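PDB 7BOB: endo-beta-mannanase from Opitutaceae bacterium TAV5, which acts as a homotrimeric exo-beta-1,4-mannosidase of glycosyl hydrolase family 5, probably cleaving mannose from the ends of beta-1,4-linked manno-oligosaccharides in the termite hindgut. Local coordinates for residues A[161-166]-A[204-209]; A[393-398]-A[404-409]. All blocks are in the same frame, centred on the assembly; numbering follows the deposited sequence.

Overall arrangement
Two contacts, each between a loop and a helical segment, illustrate how a barrel and the domain following it can be joined through short pieces of chain. Contact 1 lies inside the N-terminal eight-stranded barrel, where the short helix 162-165 meets the loop after helix 198-201. Contact 2 belongs to the next domain, tying the loop after strand 385-389 to the start of helix 406-422. Both are mainly buried, with centres about 12 Å apart, although contact 2 has a more exposed margin at Glu405. Contact 1 is small, a sulfur beside an indole with a water nearby; contact 2 buries more surface through proline and aromatic packing. They touch directly: a tyrosine hydroxyl and an arginine of contact 2 bond to the segments of contact 1.

Contact 1: residues A[161-166]-A[204-209]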
loop_
_atom_site.group_PDB
_atom_site.type_symbol
_atom_site.label_atom_id
_atom_site.label_comp_id
_atom_site.label_asym_id
_atom_site.label_seq_id
_atom_site.Cartn_x
_atom_site.Cartn_y
_atom_site.Cartn_z
ATOM N N PRO A 161 -14.434 -3.500 -10.164
ATOM C CA PRO A 161 -13.909 -2.579 -9.136
ATOM C C PRO A 161 -14.945 -2.267 -8.076
ATOM O O PRO A 161 -14.583 -1.979 -6.930
ATOM C CB PRO A 161 -13.534 -1.307 -9.920
ATOM C CG PRO A 161 -13.800 -1.584 -11.356
ATOM C CD PRO A 161 -14.587 -2.871 -11.484
ATOM N N ASP A 162 -16.235 -2.337 -8.433
ATOM C CA ASP A 162 -17.311 -2.021 -7.494
ATOM C C ASP A 162 -17.277 -2.902 -6.253
ATOM O O ASP A 162 -17.778 -2.486 -5.198
ATOM C CB ASP A 162 -18.679 -2.157 -8.182
ATOM C CG ASP A 162 -18.753 -1.409 -9.497
ATOM O OD1 ASP A 162 -17.972 -1.758 -10.408
ATOM O OD2 ASP A 162 -19.599 -0.477 -9.617
ATOM N N CYS A 163 -16.726 -4.125 -6.358
ATOM C CA CYS A 163 -16.598 -5.033 -5.205
ATOM C C CYS A 163 -15.706 -4.484 -4.088
ATOM O O CYS A 163 -15.892 -4.846 -2.919
ATOM C CB CYS A 163 -16.020 -6.371 -5.644
ATOM S SG CYS A 163 -17.069 -7.182 -6.839
ATOM N N SER A 164 -14.681 -3.705 -4.439
ATOM C CA SER A 164 -13.802 -3.114 -3.426
ATOM C C SER A 164 -14.498 -2.000 -2.666
ATOM O O SER A 164 -14.229 -1.793 -1.484
ATOM C CB SER A 164 -12.525 -2.533 -4.054
ATOM O OG SER A 164 -11.961 -3.383 -5.039
ATOM N N ALA A 165 -15.389 -1.280 -3.329
ATOM C CA ALA A 165 -16.009 -0.110 -2.732
ATOM C C ALA A 165 -17.306 -0.426 -2.002
ATOM O O ALA A 165 -17.748 0.376 -1.176
ATOM C CB ALA A 165 -16.260 0.941 -3.816
ATOM N N ALA A 166 -17.933 -1.559 -2.278
ATOM C CA ALA A 166 -19.139 -1.944 -1.567
ATOM C C ALA A 166 -18.781 -2.934 -0.473
ATOM O O ALA A 166 -17.910 -3.783 -0.662
ATOM C CB ALA A 166 -20.154 -2.571 -2.511
ATOM N N THR A 204 -13.987 -10.462 -2.388
ATOM C CA THR A 204 -14.704 -9.503 -3.210
ATOM C C THR A 204 -16.109 -9.265 -2.703
ATOM O O THR A 204 -16.833 -8.483 -3.304
ATOM C CB THR A 204 -14.791 -10.013 -4.646
ATOM O OG1 THR A 204 -15.629 -11.187 -4.654
ATOM C CG2 THR A 204 -13.400 -10.379 -5.172
ATOM N N GLY A 205 -16.514 -9.944 -1.623
ATOM C CA GLY A 205 -17.898 -10.019 -1.226
ATOM C C GLY A 205 -18.670 -11.145 -1.886
ATOM O O GLY A 205 -19.822 -11.397 -1.502
ATOM N N TRP A 206 -18.072 -11.842 -2.861
ATOM C CA TRP A 206 -18.702 -13.000 -3.502
ATOM C C TRP A 206 -18.072 -14.242 -2.874
ATOM O O TRP A 206 -16.992 -14.684 -3.280
ATOM C CB TRP A 206 -18.538 -12.935 -5.016
ATOM C CG TRP A 206 -19.410 -11.848 -5.628
ATOM C CD1 TRP A 206 -19.066 -10.535 -5.845
ATOM C CD2 TRP A 206 -20.771 -11.981 -6.070
ATOM N NE1 TRP A 206 -20.128 -9.848 -6.398
ATOM C CE2 TRP A 206 -21.183 -10.712 -6.546
ATOM C CE3 TRP A 206 -21.682 -13.049 -6.108
ATOM C CZ2 TRP A 206 -22.466 -10.484 -7.061
ATOM C CZ3 TRP A 206 -22.949 -12.821 -6.609
ATOM C CH2 TRP A 206 -23.331 -11.547 -7.089
ATOM N N ARG A 207 -18.740 -14.792 -1.863
ATOM C CA ARG A 207 -18.105 -15.697 -0.918
ATOM C C ARG A 207 -18.700 -17.091 -0.972
ATOM O O ARG A 207 -19.897 -17.276 -1.231
ATOM C CB ARG A 207 -18.241 -15.175 0.500
ATOM C CG ARG A 207 -17.510 -13.862 0.729
ATOM C CD ARG A 207 -17.989 -13.210 2.004
ATOM N NE ARG A 207 -17.089 -12.146 2.436
ATOM C CZ ARG A 207 -17.241 -11.457 3.562
ATOM N NH1 ARG A 207 -18.271 -11.723 4.363
ATOM N NH2 ARG A 207 -16.356 -10.513 3.894
ATOM N N LEU A 208 -17.832 -18.067 -0.718
ATOM C CA LEU A 208 -18.229 -19.437 -0.425
ATOM C C LEU A 208 -18.368 -19.552 1.084
ATOM O O LEU A 208 -17.369 -19.526 1.798
ATOM C CB LEU A 208 -17.181 -20.431 -0.924
ATOM C CG LEU A 208 -16.740 -20.323 -2.382
ATOM C CD1 LEU A 208 -15.586 -21.268 -2.652
ATOM C CD2 LEU A 208 -17.917 -20.648 -3.290
ATOM N N GLY A 209 -19.591 -19.666 1.581
ATOM C CA GLY A 209 -19.723 -20.008 2.982
ATOM C C GLY A 209 -20.479 -19.023 3.844
ATOM O O GLY A 209 -19.927 -18.003 4.298
HETATM O O HOH W 1 -17.684 -6.668 -0.999
#
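Cys163 and Thr204 mark the closest approach of the two backbones, Cys163 CA lying 5.2 Å from Thr204 CA, where the weakly bonded helical turn 162-165 meets an irregular loop. No direct hydrogen bond crosses between them. The cysteine side chain points at the loop and does most of the touching: Cys163 CB rests 3.3 Å from Thr204 O. Its sulfur is carried onward by a chi1 of -61°, which sets SG opposite the carbonyl carbon, to the rim of an indole. There Cys163 SG stands 4.0 Å from Trp206 CD1, close to the ring plane, a sulfur-aromatic contact made at the edge rather than over the face. In barrel terms the contact links the loop region after strand 151-154 to that after strand 191-192, two neighbouring strands of the (beta/alpha)8 fold of family 5, while helix 168-183 packs on the indole through Val171, Trp174 and Cys175. The loop is shaped by an ST turn: Thr204 OG1 accepts from Trp206 N at 3.1 Å, with an N-H...O angle of 154°. Between them Gly205 takes a positive phi of 87°. A water donates to Ala166 O and, at 3.1 Å, to Thr204 O, although other acceptors nearby compete for its protons. Arg396 NH2 reaches in from the following domain to hydrogen-bond Cys163 O.

Contact 2: residues A[393-398]-A[404-409]; sequences YYHRNN and NEPRET
The imidazole of His395 is sandwiched between two aliphatic chains, Glu405 CG lying 3.9 Å above one face and Arg396 CG covering the opposite one, while Pro406 CD sits at the ring edge, 3.4 Å from His395 ND1. That nitrogen is buried without a polar partner. Beyond the CH-pi contact the Glu405 carboxylate runs on nearly parallel to the ring, their planes 13° apart. The tyrosine rings are mutually inclined, Tyr393 CD1 over the centre of the Tyr394 ring, Tyr394 CD1 at the edge of Tyr393; a water covers one Tyr393 face. Pro406 wedges between these rings and the imidazole: its CG lies 3.6 Å from Tyr394 CD1 and its CB 3.7 Å from Tyr393 CE1. Glu405 is the N-cap of helix 406-422, which forms the connection of a beta-alpha-beta crossover from strand 385-389 to strand 427-431. One turn along, Thr409 CG2 packs 3.7 Å from Tyr393 CE2. The water on the Tyr393 ring donates to Tyr393 O at 2.7 Å and also hydrogen-bonds Thr409 OG1, bridging loop and helix. Both phenol oxygens look back to the barrel, Tyr393 OH bonding Val200 O and Tyr394 OH bonding Gln199 O and Leu208 N.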
loop_
_atom_site.group_PDB
_atom_site.type_symbol
_atom_site.label_atom_id
_atom_site.label_comp_id
_atom_site.label_asym_id
_atom_site.label_seq_id
_atom_site.Cartn_x
_atom_site.Cartn_y
_atom_site.Cartn_z
ATOM N N TYR A 393 -13.181 -17.570 6.713
ATOM C CA TYR A 393 -12.309 -17.537 5.553
ATOM C C TYR A 393 -12.110 -16.126 5.009
ATOM O O TYR A 393 -11.000 -15.779 4.591
ATOM C CB TYR A 393 -12.883 -18.463 4.471
ATOM C CG TYR A 393 -11.980 -18.702 3.276
ATOM C CD1 TYR A 393 -11.944 -17.802 2.203
ATOM C CD2 TYR A 393 -11.184 -19.843 3.203
ATOM C CE1 TYR A 393 -11.124 -18.040 1.095
ATOM C CE2 TYR A 393 -10.360 -20.091 2.111
ATOM C CZ TYR A 393 -10.324 -19.194 1.068
ATOM O OH TYR A 393 -9.483 -19.454 -0.000
ATOM N N TYR A 394 -13.145 -15.291 5.033
ATOM C CA TYR A 394 -13.085 -13.961 4.448
ATOM C C TYR A 394 -12.942 -12.937 5.558
ATOM O O TYR A 394 -13.590 -13.047 6.603
ATOM C CB TYR A 394 -14.337 -13.680 3.602
ATOM C CG TYR A 394 -14.531 -14.709 2.503
ATOM C CD1 TYR A 394 -13.941 -14.535 1.250
ATOM C CD2 TYR A 394 -15.289 -15.857 2.717
ATOM C CE1 TYR A 394 -14.101 -15.471 0.238
ATOM C CE2 TYR A 394 -15.457 -16.813 1.705
ATOM C CZ TYR A 394 -14.859 -16.611 0.477
ATOM O OH TYR A 394 -14.997 -17.545 -0.516
ATOM N N HIS A 395 -12.100 -11.936 5.325
ATOM C CA HIS A 395 -11.712 -11.019 6.392
ATOM C C HIS A 395 -12.504 -9.714 6.420
ATOM O O HIS A 395 -12.661 -9.138 7.499
ATOM C CB HIS A 395 -10.217 -10.689 6.287
ATOM C CG HIS A 395 -9.831 -10.049 4.986
ATOM N ND1 HIS A 395 -9.928 -10.708 3.775
ATOM C CD2 HIS A 395 -9.363 -8.809 4.701
ATOM C CE1 HIS A 395 -9.511 -9.911 2.808
ATOM N NE2 HIS A 395 -9.184 -8.746 3.340
ATOM N N ARG A 396 -13.005 -9.212 5.288
ATOM C CA ARG A 396 -13.598 -7.871 5.297
ATOM C C ARG A 396 -14.817 -7.838 6.212
ATOM O O ARG A 396 -15.746 -8.629 6.046
ATOM C CB ARG A 396 -13.962 -7.439 3.881
ATOM C CG ARG A 396 -12.741 -7.261 3.007
ATOM C CD ARG A 396 -13.130 -7.134 1.551
ATOM N NE ARG A 396 -13.911 -5.921 1.300
ATOM C CZ ARG A 396 -14.487 -5.632 0.133
ATOM N NH1 ARG A 396 -14.355 -6.464 -0.899
ATOM N NH2 ARG A 396 -15.196 -4.516 -0.018
ATOM N N ASN A 397 -14.765 -6.969 7.228
ATOM C CA ASN A 397 -15.878 -6.732 8.154
ATOM C C ASN A 397 -16.306 -7.998 8.894
ATOM O O ASN A 397 -17.459 -8.121 9.324
ATOM C CB ASN A 397 -17.063 -6.100 7.423
ATOM C CG ASN A 397 -16.735 -4.714 6.923
ATOM O OD1 ASN A 397 -16.035 -3.955 7.596
ATOM N ND2 ASN A 397 -17.207 -4.384 5.726
ATOM N N ASN A 398 -15.377 -8.938 9.055
ATOM C CA ASN A 398 -15.610 -10.192 9.771
ATOM C C ASN A 398 -14.998 -10.066 11.167
ATOM O O ASN A 398 -13.789 -10.233 11.346
ATOM C CB ASN A 398 -15.003 -11.360 9.013
ATOM C CG ASN A 398 -15.431 -12.694 9.591
ATOM O OD1 ASN A 398 -15.842 -12.761 10.753
ATOM N ND2 ASN A 398 -15.346 -13.763 8.790
ATOM N N ASN A 404 -7.622 -14.958 9.002
ATOM C CA ASN A 404 -7.494 -15.568 7.682
ATOM C C ASN A 404 -7.891 -14.590 6.575
ATOM O O ASN A 404 -8.844 -13.820 6.708
ATOM C CB ASN A 404 -8.337 -16.840 7.602
ATOM C CG ASN A 404 -7.822 -17.932 8.533
ATOM O OD1 ASN A 404 -6.640 -18.299 8.495
ATOM N ND2 ASN A 404 -8.700 -18.439 9.390
ATOM N N GLU A 405 -7.132 -14.615 5.476
ATOM C CA GLU A 405 -7.386 -13.791 4.300
ATOM C C GLU A 405 -7.313 -14.681 3.065
ATOM O O GLU A 405 -6.354 -15.464 2.922
ATOM C CB GLU A 405 -6.385 -12.646 4.180
ATOM C CG GLU A 405 -6.357 -11.815 5.405
ATOM C CD GLU A 405 -5.571 -10.543 5.228
ATOM O OE1 GLU A 405 -5.088 -10.278 4.102
ATOM O OE2 GLU A 405 -5.443 -9.812 6.233
ATOM N N PRO A 406 -8.287 -14.578 2.151
ATOM C CA PRO A 406 -8.337 -15.519 1.010
ATOM C C PRO A 406 -7.038 -15.658 0.239
ATOM O O PRO A 406 -6.665 -16.776 -0.090
ATOM C CB PRO A 406 -9.460 -14.937 0.124
ATOM C CG PRO A 406 -10.394 -14.264 1.100
ATOM C CD PRO A 406 -9.520 -13.782 2.286
ATOM N N ARG A 407 -6.363 -14.560 -0.112
ATOM C CA ARG A 407 -5.150 -14.698 -0.911
ATOM C C ARG A 407 -4.083 -15.490 -0.159
ATOM O O ARG A 407 -3.381 -16.325 -0.747
ATOM C CB ARG A 407 -4.613 -13.328 -1.299
ATOM C CG ARG A 407 -3.608 -13.414 -2.413
ATOM C CD ARG A 407 -3.101 -12.029 -2.819
ATOM N NE ARG A 407 -1.955 -12.150 -3.714
ATOM C CZ ARG A 407 -2.025 -12.506 -4.997
ATOM N NH1 ARG A 407 -3.200 -12.779 -5.594
ATOM N NH2 ARG A 407 -0.900 -12.598 -5.697
ATOM N N GLU A 408 -3.964 -15.252 1.147
ATOM C CA GLU A 408 -2.976 -15.958 1.955
ATOM C C GLU A 408 -3.361 -17.417 2.141
ATOM O O GLU A 408 -2.520 -18.319 1.998
ATOM C CB GLU A 408 -2.837 -15.285 3.316
ATOM C CG GLU A 408 -2.052 -13.971 3.278
ATOM C CD GLU A 408 -0.625 -14.157 2.775
ATOM O OE1 GLU A 408 -0.071 -15.288 2.876
ATOM O OE2 GLU A 408 -0.049 -13.162 2.283
ATOM N N THR A 409 -4.624 -17.667 2.503
ATOM C CA THR A 409 -5.049 -19.044 2.708
ATOM C C THR A 409 -4.935 -19.828 1.416
ATOM O O THR A 409 -4.399 -20.947 1.400
ATOM C CB THR A 409 -6.478 -19.072 3.230
ATOM O OG1 THR A 409 -6.542 -18.326 4.449
ATOM C CG2 THR A 409 -6.981 -20.528 3.451
HETATM O O HOH W 2 -9.111 -17.467 3.753
#